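PDB 2AR1: hypothetical protein from Leishmania major, which is of unknown function but carries an EVE domain of the PUA clan, so it probably binds RNA or modified nucleic-acid bases. Local coordinates for residues W44-R48 against D90-L94. Sequence-based numbering, arbitrary orientation.
Sequences WDGVR and DFTAL
An Asx turn that opens a 3-10 turn, docked onto a loop through a salt bridge, joins two connections of this EVE-domain fold. Residues 44-48, irregular throughout, run from strand 41-43 to helix 50-58; residues 90-94 leave strand 76-89, with 91-94 in 3-10 conformation. The backbones are closest at Asp45 and Asp90, whose CA atoms lie 6.1 Å apart, and 221 Å² is buried in total.

Arg48 and Asp90 bury the most area. The Arg48 CA-CB bond points sideways, but chi1 and chi2 both in m, followed by a t chi3, curl the chain back so that NH1 donates to its neighbour's carbonyl, Val47 O (2.8 Å), and to Asp90 OD2 (3.0 Å, 158°), the salt bridge. From NH2, weak hydrogen bonds reach Asp90 OD2 (3.3 Å) and Thr92 OG1 (3.1 Å), both acceptors near the guanidinium plane. Outside the segments, Arg48 NE donates to Tyr100 O, and Trp112 makes a cation-pi contact with the guanidinium.

Asp90, chi1 t, divides its carboxylate. OD1 closes the Asx turn by accepting from Thr92 N (2.9 Å) and also accepts a hydrogen bond from Thr92 OG1 (2.7 Å); OD2 faces residues 44-48. There Gly46, at phi/psi 88/9, a positive phi that favours glycine, directs N at Asp90 OD2 (2.9 Å, 172°). Asp45, chi1 p, packs by van der Waals contact, its CB 3.7 Å from Thr92 CG2. Water 1 links the loop to the carboxylate: it accepts from Val47 N at 3.0 Å and lies 2.9 Å from Asp90 OD2.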
loop_
_atom_site.group_PDB
_atom_site.type_symbol
_atom_site.label_atom_id
_atom_site.label_comp_id
_atom_site.label_asym_id
_atom_site.label_seq_id
_atom_site.Cartn_x
_atom_site.Cartn_y
_atom_site.Cartn_z
ATOM N N TRP A 44 -5.821 4.885 -4.953
ATOM C CA TRP A 44 -4.518 5.020 -4.333
ATOM C C TRP A 44 -3.694 6.087 -5.062
ATOM O O TRP A 44 -2.784 5.768 -5.848
ATOM C CB TRP A 44 -3.826 3.668 -4.287
ATOM C CG TRP A 44 -2.781 3.635 -3.241
ATOM C CD1 TRP A 44 -1.460 3.679 -3.424
ATOM C CD2 TRP A 44 -2.994 3.605 -1.830
ATOM N NE1 TRP A 44 -0.797 3.660 -2.226
ATOM C CE2 TRP A 44 -1.747 3.602 -1.225
ATOM C CE3 TRP A 44 -4.154 3.554 -1.031
ATOM C CZ2 TRP A 44 -1.609 3.544 0.134
ATOM C CZ3 TRP A 44 -4.011 3.505 0.287
ATOM C CH2 TRP A 44 -2.754 3.483 0.866
ATOM N N ASP A 45 -4.046 7.355 -4.807
ATOM C CA ASP A 45 -3.460 8.470 -5.530
ATOM C C ASP A 45 -2.122 8.878 -4.938
ATOM O O ASP A 45 -1.780 8.514 -3.833
ATOM C CB ASP A 45 -4.390 9.681 -5.556
ATOM C CG ASP A 45 -4.694 10.177 -4.212
ATOM O OD1 ASP A 45 -3.844 10.792 -3.558
ATOM O OD2 ASP A 45 -5.823 9.953 -3.838
ATOM N N GLY A 46 -1.357 9.594 -5.743
ATOM C CA GLY A 46 -0.161 10.287 -5.293
ATOM C C GLY A 46 1.143 9.531 -5.294
ATOM O O GLY A 46 2.122 10.029 -4.731
ATOM N N VAL A 47 1.172 8.333 -5.881
ATOM C CA VAL A 47 2.398 7.563 -6.049
ATOM C C VAL A 47 3.187 8.151 -7.210
ATOM O O VAL A 47 2.669 8.256 -8.295
ATOM C CB VAL A 47 2.136 6.068 -6.231
ATOM C CG1 VAL A 47 3.427 5.318 -6.600
ATOM C CG2 VAL A 47 1.517 5.474 -4.949
ATOM N N ARG A 48 4.400 8.597 -6.939
ATOM C CA ARG A 48 5.238 9.297 -7.932
ATOM C C ARG A 48 6.615 8.676 -8.088
ATOM O O ARG A 48 7.581 9.351 -8.409
ATOM C CB ARG A 48 5.366 10.785 -7.617
ATOM C CG ARG A 48 4.001 11.460 -7.541
ATOM C CD ARG A 48 3.451 11.683 -8.928
ATOM N NE ARG A 48 2.162 12.354 -8.949
ATOM C CZ ARG A 48 0.995 11.710 -8.992
ATOM N NH1 ARG A 48 0.963 10.401 -8.872
ATOM N NH2 ARG A 48 -0.149 12.378 -8.963
ATOM N N ASP A 90 -3.978 8.456 -12.786
ATOM C CA ASP A 90 -4.035 9.203 -11.527
ATOM C C ASP A 90 -4.242 10.677 -11.823
ATOM O O ASP A 90 -3.288 11.432 -12.004
ATOM C CB ASP A 90 -2.769 9.032 -10.703
ATOM C CG ASP A 90 -2.842 9.762 -9.408
ATOM O OD1 ASP A 90 -3.809 10.504 -9.233
ATOM O OD2 ASP A 90 -1.934 9.596 -8.621
ATOM N N PHE A 91 -5.502 11.111 -11.810
ATOM C CA PHE A 91 -5.849 12.497 -12.091
ATOM C C PHE A 91 -5.323 13.553 -11.098
ATOM O O PHE A 91 -5.368 14.737 -11.422
ATOM C CB PHE A 91 -7.371 12.646 -12.273
ATOM C CG PHE A 91 -8.142 12.090 -11.135
ATOM C CD1 PHE A 91 -8.082 12.703 -9.887
ATOM C CD2 PHE A 91 -8.875 10.934 -11.274
ATOM C CE1 PHE A 91 -8.768 12.196 -8.785
ATOM C CE2 PHE A 91 -9.576 10.405 -10.179
ATOM C CZ PHE A 91 -9.490 11.035 -8.909
ATOM N N THR A 92 -4.825 13.161 -9.918
ATOM C CA THR A 92 -4.212 14.123 -9.039
ATOM C C THR A 92 -2.953 14.718 -9.662
ATOM O O THR A 92 -2.577 15.825 -9.339
ATOM C CB THR A 92 -3.926 13.552 -7.601
ATOM O OG1 THR A 92 -2.954 12.508 -7.645
ATOM C CG2 THR A 92 -5.176 12.964 -7.007
ATOM N N ALA A 93 -2.353 14.037 -10.619
ATOM C CA ALA A 93 -1.188 14.594 -11.283
ATOM C C ALA A 93 -1.532 15.904 -12.008
ATOM O O ALA A 93 -0.637 16.720 -12.313
ATOM C CB ALA A 93 -0.609 13.559 -12.351
ATOM N N LEU A 94 -2.807 16.057 -12.377
ATOM C CA LEU A 94 -3.311 17.248 -13.076
ATOM C C LEU A 94 -3.953 18.287 -12.125
ATOM O O LEU A 94 -4.380 19.365 -12.566
ATOM C CB LEU A 94 -4.353 16.830 -14.122
ATOM C CG LEU A 94 -3.929 15.716 -15.081
ATOM C CD1 LEU A 94 -5.095 15.344 -16.007
ATOM C CD2 LEU A 94 -2.736 16.116 -15.865
HETATM O O HOH W 1 -0.852 7.061 -7.633
#